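Local coordinates for protein putative sodium:solute symporter (Proteus mirabilis, PDB 5NV9) that couples the sodium gradient to the uptake of host-derived sialic acid, N-acetylneuraminic acid, across the bacterial inner membrane, carrying two sodium ions with each sugar, at residues 47-52 and 177-182; 38-43 and 260-265; 20-25 and 166-171. All coordinates share one frame; numbering follows the deposited sequence. Where two conformers were deposited one is given.

Contact 1: 47-52 and 177-182; sequences GWAAGV and GVIWTD. With NA (sodium ion), chain C.
Ala49 CB packs on one face of the Trp180 indole, with CH2 of that ring 3.5 Å away; the methyl lies over the face of the six-membered ring, 3.9 Å from its centroid, in a CH-pi contact. The same methyl lies over the six-membered ring of Trp48, so it fills the angle between the two indoles. These form an offset edge-to-face pair, the Trp180 edge turned to the Trp48 face, with planes at 70°. The centroids of the two six-membered rings are 5.6 Å apart. At the nearest point CH2 of Trp48 comes 3.8 Å from CZ3 of Trp180. Trp48 reaches this position with CG between its backbone N and carbonyl carbon (chi1 74°). Beside the methyl contact, Ile179 CG2 lies 3.9 Å from Ala49 O, and Val52 CG1 rests on the backbone oxygen of Asp182.

Two residues after Trp180, the carboxylate of Asp182 chelates a sodium ion with both oxygens, OD1 at 2.1 Å and OD2 at 2.3 Å. This is the second ion site, Na3; Ser342 O, Ser345 OG and Ser346 OG complete it from helix 328-361. OD2 is further hydrogen-bonded to Ser53 OG, directly after 47-52, and receives weak bonds from Arg260 and Thr57. Helix 47-58 is therefore tied to the ion through a second-shell hydroxyl.

The two segments cross at 77°, both within the membrane. Phe28 of helix 8-29 meets the Trp180 ring almost parallel, while Thr276 and Leu280 of helix 267-301 pack against Val52.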
loop_
_atom_site.group_PDB
_atom_site.type_symbol
_atom_site.label_atom_id
_atom_site.label_comp_id
_atom_site.label_asym_id
_atom_site.label_seq_id
_atom_site.Cartn_x
_atom_site.Cartn_y
_atom_site.Cartn_z
ATOM N N GLY A 47 -0.007 -10.823 -16.974
ATOM C CA GLY A 47 0.754 -9.677 -16.568
ATOM C C GLY A 47 -0.065 -8.439 -16.360
ATOM O O GLY A 47 0.059 -7.785 -15.338
ATOM N N TRP A 48 -0.892 -8.087 -17.336
ATOM C CA TRP A 48 -1.689 -6.881 -17.205
ATOM C C TRP A 48 -2.518 -6.920 -15.939
ATOM O O TRP A 48 -2.614 -5.926 -15.264
ATOM C CB TRP A 48 -2.558 -6.635 -18.422
ATOM C CG TRP A 48 -3.786 -7.544 -18.585
ATOM C CD1 TRP A 48 -3.872 -8.684 -19.324
ATOM C CD2 TRP A 48 -5.084 -7.307 -18.036
ATOM N NE1 TRP A 48 -5.158 -9.221 -19.226
ATOM C CE2 TRP A 48 -5.923 -8.379 -18.453
ATOM C CE3 TRP A 48 -5.624 -6.284 -17.229
ATOM C CZ2 TRP A 48 -7.277 -8.477 -18.070
ATOM C CZ3 TRP A 48 -6.986 -6.390 -16.853
ATOM C CH2 TRP A 48 -7.783 -7.488 -17.265
ATOM N N ALA A 49 -3.153 -8.057 -15.622
ATOM C CA ALA A 49 -3.990 -8.158 -14.408
ATOM C C ALA A 49 -3.186 -8.018 -13.074
ATOM O O ALA A 49 -3.605 -7.312 -12.057
ATOM C CB ALA A 49 -4.739 -9.485 -14.427
ATOM N N ALA A 50 -2.054 -8.698 -13.046
ATOM C CA ALA A 50 -1.124 -8.564 -11.888
ATOM C C ALA A 50 -0.638 -7.113 -11.737
ATOM O O ALA A 50 -0.508 -6.619 -10.633
ATOM C CB ALA A 50 0.031 -9.522 -12.005
ATOM N N GLY A 51 -0.428 -6.413 -12.837
ATOM C CA GLY A 51 0.018 -5.005 -12.773
ATOM C C GLY A 51 -1.012 -4.023 -12.274
ATOM O O GLY A 51 -0.692 -3.112 -11.532
ATOM N N VAL A 52 -2.274 -4.204 -12.682
ATOM C CA VAL A 52 -3.375 -3.447 -12.082
ATOM C C VAL A 52 -3.559 -3.774 -10.570
ATOM O O VAL A 52 -3.970 -2.935 -9.722
ATOM C CB VAL A 52 -4.737 -3.672 -12.837
ATOM C CG1 VAL A 52 -5.807 -2.781 -12.187
ATOM C CG2 VAL A 52 -4.583 -3.271 -14.336
ATOM N N GLY A 177 -8.683 -14.549 -6.665
ATOM C CA GLY A 177 -9.785 -13.709 -6.343
ATOM C C GLY A 177 -9.439 -12.337 -5.811
ATOM O O GLY A 177 -10.173 -11.384 -6.042
ATOM N N VAL A 178 -8.297 -12.237 -5.127
ATOM C CA VAL A 178 -7.813 -10.987 -4.632
ATOM C C VAL A 178 -7.328 -10.131 -5.817
ATOM O O VAL A 178 -7.554 -8.919 -5.877
ATOM C CB VAL A 178 -6.645 -11.210 -3.651
ATOM C CG1 VAL A 178 -6.000 -9.907 -3.369
ATOM C CG2 VAL A 178 -7.156 -11.772 -2.339
ATOM N N ILE A 179 -6.668 -10.777 -6.769
ATOM C CA ILE A 179 -6.143 -10.052 -7.915
ATOM C C ILE A 179 -7.295 -9.595 -8.842
ATOM O O ILE A 179 -7.377 -8.437 -9.263
ATOM C CB ILE A 179 -5.155 -10.918 -8.641
ATOM C CG1 ILE A 179 -3.831 -10.916 -7.866
ATOM C CG2 ILE A 179 -4.968 -10.448 -10.093
ATOM C CD1 ILE A 179 -2.842 -11.957 -8.385
ATOM N N TRP A 180 -8.220 -10.479 -9.121
ATOM C CA TRP A 180 -9.321 -10.081 -10.033
ATOM C C TRP A 180 -10.316 -9.062 -9.443
ATOM O O TRP A 180 -10.696 -8.135 -10.169
ATOM C CB TRP A 180 -9.980 -11.292 -10.598
ATOM C CG TRP A 180 -9.125 -12.024 -11.596
ATOM C CD1 TRP A 180 -8.622 -13.271 -11.439
ATOM C CD2 TRP A 180 -8.677 -11.580 -12.894
ATOM N NE1 TRP A 180 -7.889 -13.631 -12.522
ATOM C CE2 TRP A 180 -7.904 -12.623 -13.436
ATOM C CE3 TRP A 180 -8.871 -10.429 -13.650
ATOM C CZ2 TRP A 180 -7.314 -12.546 -14.680
ATOM C CZ3 TRP A 180 -8.298 -10.360 -14.881
ATOM C CH2 TRP A 180 -7.556 -11.405 -15.398
ATOM N N THR A 181 -10.650 -9.151 -8.153
ATOM C CA THR A 181 -11.235 -8.013 -7.449
ATOM C C THR A 181 -10.425 -6.691 -7.484
ATOM O O THR A 181 -11.019 -5.603 -7.639
ATOM C CB THR A 181 -11.620 -8.322 -5.973
ATOM O OG1 THR A 181 -10.477 -8.750 -5.254
ATOM C CG2 THR A 181 -12.717 -9.400 -5.900
ATOM N N ASP A 182 -9.098 -6.791 -7.284
ATOM C CA ASP A 182 -8.188 -5.663 -7.413
ATOM C C ASP A 182 -8.256 -4.998 -8.784
ATOM O O ASP A 182 -8.130 -3.788 -8.855
ATOM C CB ASP A 182 -6.691 -5.993 -7.186
ATOM C CG ASP A 182 -6.313 -6.193 -5.746
ATOM O OD1 ASP A 182 -7.118 -5.905 -4.847
ATOM O OD2 ASP A 182 -5.157 -6.693 -5.493
HETATM NA NA NA C . -5.876 -6.678 -3.272
#

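Contact 2: 38-43 and 260-265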
loop_
_atom_site.group_PDB
_atom_site.type_symbol
_atom_site.label_atom_id
_atom_site.label_comp_id
_atom_site.label_asym_id
_atom_site.label_seq_id
_atom_site.Cartn_x
_atom_site.Cartn_y
_atom_site.Cartn_z
ATOM N N TYR A 38 -3.468 -20.915 -3.635
ATOM C CA TYR A 38 -3.967 -19.846 -2.795
ATOM C C TYR A 38 -3.043 -18.616 -2.730
ATOM O O TYR A 38 -3.536 -17.507 -2.574
ATOM C CB TYR A 38 -4.207 -20.408 -1.407
ATOM C CG TYR A 38 -5.225 -19.703 -0.569
ATOM C CD1 TYR A 38 -6.598 -19.943 -0.740
ATOM C CD2 TYR A 38 -4.837 -18.841 0.446
ATOM C CE1 TYR A 38 -7.537 -19.327 0.066
ATOM C CE2 TYR A 38 -5.770 -18.242 1.261
ATOM C CZ TYR A 38 -7.119 -18.462 1.043
ATOM O OH TYR A 38 -8.036 -17.880 1.881
ATOM N N PHE A 39 -1.724 -18.838 -2.811
ATOM C CA PHE A 39 -0.730 -17.773 -2.681
ATOM C C PHE A 39 -0.019 -17.429 -3.996
ATOM O O PHE A 39 0.444 -16.302 -4.150
ATOM C CB PHE A 39 0.307 -18.117 -1.601
ATOM C CG PHE A 39 -0.266 -18.290 -0.194
ATOM C CD1 PHE A 39 -1.013 -17.308 0.384
ATOM C CD2 PHE A 39 -0.049 -19.460 0.513
ATOM C CE1 PHE A 39 -1.516 -17.453 1.643
ATOM C CE2 PHE A 39 -0.546 -19.636 1.791
ATOM C CZ PHE A 39 -1.265 -18.615 2.377
ATOM N N ARG A 40 0.114 -18.408 -4.906
ATOM C CA ARG A 40 0.858 -18.219 -6.154
ATOM C C ARG A 40 -0.085 -18.219 -7.363
ATOM O O ARG A 40 0.315 -17.834 -8.455
ATOM C CB ARG A 40 1.979 -19.249 -6.302
ATOM C CG ARG A 40 3.006 -19.159 -5.149
ATOM C CD ARG A 40 4.184 -20.197 -5.179
ATOM N NE ARG A 40 4.584 -20.464 -6.545
ATOM C CZ ARG A 40 5.603 -19.930 -7.196
ATOM N NH1 ARG A 40 6.478 -19.139 -6.618
ATOM N NH2 ARG A 40 5.775 -20.273 -8.447
ATOM N N GLY A 41 -1.350 -18.608 -7.178
ATOM C CA GLY A 41 -2.312 -18.534 -8.275
ATOM C C GLY A 41 -2.066 -19.552 -9.412
ATOM O O GLY A 41 -2.610 -19.391 -10.506
ATOM N N GLY A 42 -1.288 -20.604 -9.141
ATOM C CA GLY A 42 -0.908 -21.597 -10.127
ATOM C C GLY A 42 -0.273 -21.074 -11.410
ATOM O O GLY A 42 -0.334 -21.718 -12.424
ATOM N N GLY A 43 0.331 -19.903 -11.398
ATOM C CA GLY A 43 0.809 -19.303 -12.663
ATOM C C GLY A 43 -0.266 -18.913 -13.667
ATOM O O GLY A 43 0.073 -18.705 -14.822
ATOM N N ARG A 260 3.024 -10.347 -6.348
ATOM C CA ARG A 260 2.541 -10.215 -7.738
ATOM C C ARG A 260 3.603 -10.511 -8.782
ATOM O O ARG A 260 3.260 -10.728 -9.929
ATOM C CB ARG A 260 1.961 -8.830 -8.012
ATOM C CG ARG A 260 0.514 -8.676 -7.644
ATOM C CD ARG A 260 0.307 -8.374 -6.186
ATOM N NE ARG A 260 -1.120 -8.401 -5.843
ATOM C CZ ARG A 260 -1.612 -8.811 -4.671
ATOM N NH1 ARG A 260 -0.807 -9.210 -3.705
ATOM N NH2 ARG A 260 -2.913 -8.852 -4.489
ATOM N N TYR A 261 4.886 -10.513 -8.410
ATOM C CA TYR A 261 5.944 -10.824 -9.355
ATOM C C TYR A 261 6.036 -12.307 -9.711
ATOM O O TYR A 261 6.667 -12.650 -10.711
ATOM C CB TYR A 261 7.317 -10.362 -8.810
ATOM C CG TYR A 261 7.415 -8.845 -8.446
ATOM C CD1 TYR A 261 6.558 -7.868 -8.991
ATOM C CD2 TYR A 261 8.397 -8.413 -7.557
ATOM C CE1 TYR A 261 6.696 -6.504 -8.650
ATOM C CE2 TYR A 261 8.561 -7.063 -7.246
ATOM C CZ TYR A 261 7.714 -6.109 -7.752
ATOM O OH TYR A 261 7.960 -4.783 -7.345
ATOM N N ILE A 262 5.462 -13.177 -8.879
ATOM C CA ILE A 262 5.585 -14.630 -9.039
ATOM C C ILE A 262 4.264 -15.313 -9.488
ATOM O O ILE A 262 4.219 -16.529 -9.685
ATOM C CB ILE A 262 6.185 -15.264 -7.752
ATOM C CG1 ILE A 262 5.395 -14.954 -6.487
ATOM C CG2 ILE A 262 7.560 -14.646 -7.481
ATOM C CD1 ILE A 262 4.336 -15.957 -6.164
ATOM N N VAL A 263 3.184 -14.545 -9.633
ATOM C CA VAL A 263 1.917 -15.140 -10.094
ATOM C C VAL A 263 1.807 -15.304 -11.600
ATOM O O VAL A 263 0.886 -16.011 -12.093
ATOM C CB VAL A 263 0.684 -14.346 -9.589
ATOM C CG1 VAL A 263 0.602 -14.371 -8.094
ATOM C CG2 VAL A 263 0.649 -12.933 -10.106
ATOM N N THR A 264 2.670 -14.604 -12.339
ATOM C CA THR A 264 2.769 -14.692 -13.790
ATOM C C THR A 264 3.611 -15.889 -14.228
ATOM O O THR A 264 4.569 -16.282 -13.551
ATOM C CB THR A 264 3.433 -13.442 -14.322
ATOM O OG1 THR A 264 4.526 -13.072 -13.439
ATOM C CG2 THR A 264 2.457 -12.347 -14.324
ATOM N N ASP A 265 3.347 -16.382 -15.426
ATOM C CA ASP A 265 3.924 -17.653 -15.827
ATOM C C ASP A 265 5.280 -17.515 -16.520
ATOM O O ASP A 265 5.993 -18.473 -16.648
ATOM C CB ASP A 265 2.953 -18.419 -16.709
ATOM C CG ASP A 265 3.147 -19.878 -16.612
ATOM O OD1 ASP A 265 2.950 -20.418 -15.519
ATOM O OD2 ASP A 265 3.510 -20.495 -17.628
#
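Arg40 and Val263 bring together two cytoplasmic turns of this LeuT-fold symporter: the C-terminal end of helix 35-40, followed by three glycines, and the loop 260-265 that precedes helix 267-301. Gly41, Gly42 and Gly43 all have positive phi, which glycine readily adopts, and they carry the chain on from the helix end to Gly43, whose CA meets Val263 O. No hydrogen bond links the segments.

The apolar part is carried by Ile262, whose CD1 meets Arg40 CG at 3.6 Å. The two side chains cross at about a right angle. Ile262 CG1 stands between its own backbone N and carbonyl carbon (chi1 56°), and the chi2 of 91° that places CD1 against the arginine is not a staggered value, which suggests some strain. Val263 CG1 packs against the backbone at the helix end, 3.5 Å from Arg40 O.

The polar part belongs mostly to outside partners. Arg40 bends at chi3, and its guanidinium has Ile262 O above one face, offset toward the rim. NE forms a salt bridge with Asp36 and NH1 a hydrogen bond to Ile105 O, so NE and NH1 are both held, which limits rotation of the group. NH1 is also in van der Waals contact with Ile262 CD1, at 3.9 Å.

Weak CA-H...O contacts join the backbones in both directions. Val263 CA approaches Arg40 O at 3.5 Å, and Gly43 CA comes to 3.3 Å from Val263 O, with an angle of 143° at the hydrogen.

Contact 3: 20-25 and 166-171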
loop_
_atom_site.group_PDB
_atom_site.type_symbol
_atom_site.label_atom_id
_atom_site.label_comp_id
_atom_site.label_asym_id
_atom_site.label_seq_id
_atom_site.Cartn_x
_atom_site.Cartn_y
_atom_site.Cartn_z
ATOM N N ALA A 20 -20.839 -7.713 -6.253
ATOM C CA ALA A 20 -19.977 -8.126 -7.349
ATOM C C ALA A 20 -18.620 -8.656 -6.822
ATOM O O ALA A 20 -18.010 -9.561 -7.407
ATOM C CB ALA A 20 -19.716 -6.918 -8.271
HETATM N N MSE A 21 -18.126 -8.053 -5.751
HETATM C CA MSE A 21 -16.826 -8.447 -5.132
HETATM C C MSE A 21 -16.965 -9.810 -4.516
HETATM O O MSE A 21 -16.137 -10.676 -4.757
HETATM C CB MSE A 21 -16.370 -7.459 -4.067
HETATM C CG MSE A 21 -15.941 -6.066 -4.528
HETATM SE SE MSE A 21 -14.886 -5.979 -6.186
HETATM C CE MSE A 21 -16.264 -5.960 -7.593
ATOM N N LEU A 22 -18.018 -10.055 -3.738
ATOM C CA LEU A 22 -18.287 -11.407 -3.225
ATOM C C LEU A 22 -18.469 -12.465 -4.303
ATOM O O LEU A 22 -18.030 -13.616 -4.165
ATOM C CB LEU A 22 -19.522 -11.394 -2.293
ATOM C CG LEU A 22 -19.335 -10.658 -0.946
ATOM C CD1 LEU A 22 -20.673 -10.162 -0.347
ATOM C CD2 LEU A 22 -18.561 -11.525 0.018
ATOM N N LEU A 23 -19.096 -12.103 -5.416
ATOM C CA LEU A 23 -19.325 -13.098 -6.469
ATOM C C LEU A 23 -18.018 -13.511 -7.169
ATOM O O LEU A 23 -17.813 -14.698 -7.475
ATOM C CB LEU A 23 -20.358 -12.584 -7.451
ATOM C CG LEU A 23 -21.833 -12.554 -6.968
ATOM C CD1 LEU A 23 -22.590 -11.614 -7.872
ATOM C CD2 LEU A 23 -22.438 -13.945 -7.056
ATOM N N VAL A 24 -17.144 -12.546 -7.448
ATOM C CA VAL A 24 -15.777 -12.869 -7.898
ATOM C C VAL A 24 -15.067 -13.867 -6.932
ATOM O O VAL A 24 -14.534 -14.898 -7.357
ATOM C CB VAL A 24 -14.906 -11.602 -8.072
ATOM C CG1 VAL A 24 -13.497 -12.001 -8.447
ATOM C CG2 VAL A 24 -15.496 -10.724 -9.157
ATOM N N GLY A 25 -15.105 -13.583 -5.634
ATOM C CA GLY A 25 -14.579 -14.524 -4.607
ATOM C C GLY A 25 -15.124 -15.956 -4.675
ATOM O O GLY A 25 -14.372 -16.952 -4.579
ATOM N N CYS A 166 -14.828 -7.716 2.960
ATOM C CA CYS A 166 -13.510 -7.912 2.338
ATOM C C CYS A 166 -12.837 -9.237 2.765
ATOM O O CYS A 166 -12.339 -10.003 1.913
ATOM C CB CYS A 166 -12.581 -6.739 2.666
ATOM S SG CYS A 166 -11.068 -6.756 1.696
ATOM N N ILE A 167 -12.894 -9.526 4.068
ATOM C CA ILE A 167 -12.367 -10.755 4.643
ATOM C C ILE A 167 -13.009 -11.996 4.005
ATOM O O ILE A 167 -12.331 -12.953 3.753
ATOM C CB ILE A 167 -12.542 -10.793 6.214
ATOM C CG1 ILE A 167 -11.587 -9.804 6.858
ATOM C CG2 ILE A 167 -12.299 -12.194 6.779
ATOM C CD1 ILE A 167 -11.866 -9.479 8.309
ATOM N N ILE A 168 -14.308 -11.958 3.760
ATOM C CA ILE A 168 -15.033 -13.098 3.253
ATOM C C ILE A 168 -14.609 -13.434 1.831
ATOM O O ILE A 168 -14.192 -14.562 1.559
ATOM C CB ILE A 168 -16.552 -12.899 3.413
ATOM C CG1 ILE A 168 -16.889 -13.043 4.901
ATOM C CG2 ILE A 168 -17.303 -13.959 2.611
ATOM C CD1 ILE A 168 -18.231 -12.482 5.261
ATOM N N TYR A 169 -14.614 -12.445 0.939
ATOM C CA TYR A 169 -14.214 -12.711 -0.449
ATOM C C TYR A 169 -12.744 -13.035 -0.551
ATOM O O TYR A 169 -12.378 -13.798 -1.411
ATOM C CB TYR A 169 -14.657 -11.618 -1.455
ATOM C CG TYR A 169 -13.848 -10.311 -1.530
ATOM C CD1 TYR A 169 -12.534 -10.273 -2.027
ATOM C CD2 TYR A 169 -14.437 -9.110 -1.218
ATOM C CE1 TYR A 169 -11.835 -9.066 -2.128
ATOM C CE2 TYR A 169 -13.720 -7.896 -1.298
ATOM C CZ TYR A 169 -12.420 -7.876 -1.759
ATOM O OH TYR A 169 -11.733 -6.648 -1.827
ATOM N N THR A 170 -11.899 -12.456 0.303
ATOM C CA THR A 170 -10.437 -12.740 0.289
ATOM C C THR A 170 -10.183 -14.192 0.718
ATOM O O THR A 170 -9.527 -14.962 0.035
ATOM C CB THR A 170 -9.646 -11.763 1.210
ATOM O OG1 THR A 170 -9.798 -10.412 0.758
ATOM C CG2 THR A 170 -8.177 -12.067 1.206
ATOM N N TRP A 171 -10.801 -14.576 1.811
ATOM C CA TRP A 171 -10.755 -15.924 2.321
ATOM C C TRP A 171 -11.138 -17.024 1.327
ATOM O O TRP A 171 -10.394 -18.018 1.181
ATOM C CB TRP A 171 -11.566 -15.962 3.615
ATOM C CG TRP A 171 -11.769 -17.307 4.224
ATOM C CD1 TRP A 171 -10.944 -17.949 5.139
ATOM C CD2 TRP A 171 -12.903 -18.146 4.061
ATOM N NE1 TRP A 171 -11.491 -19.152 5.497
ATOM C CE2 TRP A 171 -12.690 -19.306 4.856
ATOM C CE3 TRP A 171 -14.054 -18.064 3.285
ATOM C CZ2 TRP A 171 -13.608 -20.374 4.900
ATOM C CZ3 TRP A 171 -14.973 -19.136 3.327
ATOM C CH2 TRP A 171 -14.736 -20.271 4.128
#
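Tyr169 lays its CB and ring against the backbone and CB of Met21, a selenomethionine. Tyr169 CB lies 3.7 Å from Met21 O, while CD2 of the ring meets Met21 CB at 3.8 Å, obliquely. The tyrosine's CG stands between its backbone N and carbonyl carbon (chi1 78°). Cys166 O, from the preceding turn of the same helix, sits above the centre of one ring face. The phenol oxygen is hydrogen-bonded to Gln185.

Leu22 works on the adjoining flank: its CD2 touches Ile168 CG2 at 3.8 Å, and the two branched chains run obliquely to each other. Where Gly25 follows, no side chain separates the backbones; its CA comes 3.9 Å from Tyr169 O, and the CA atoms of Gly25 and Tyr169 are 4.6 Å apart.

Such glycine-permitted close approach is familiar from transmembrane helix packing; here the two segments are inclined by 23°. The contact joins helix 8-29 to helix 155-203 in the LeuT fold, and Tyr169 borders the Na3 region, its side chain about 4 Å from that of Ser345.

In the fold
Along the chain the segments come as 20-25, 38-43, 47-52, 166-171, 177-182 and 260-265, so contact 1 is nested inside the loop closed by contact 2, and contact 3 crosses both. Contacts 1 and 3 share helix 155-203, their centres 14 Å apart; Thr181 packs there on Tyr169 and Val24. Contact 2 lies 11 Å from contact 1, centre to centre. Contacts 2 and 3, 19 Å apart, are bridged by a probable hydrogen bond from Tyr38 to Trp171 O. In this transporter, captured outward-open, contact 1 holds the Na3 ligand Asp182, contact 3 borders the site through Tyr169, and contact 2 reaches toward it from its loop through Arg260.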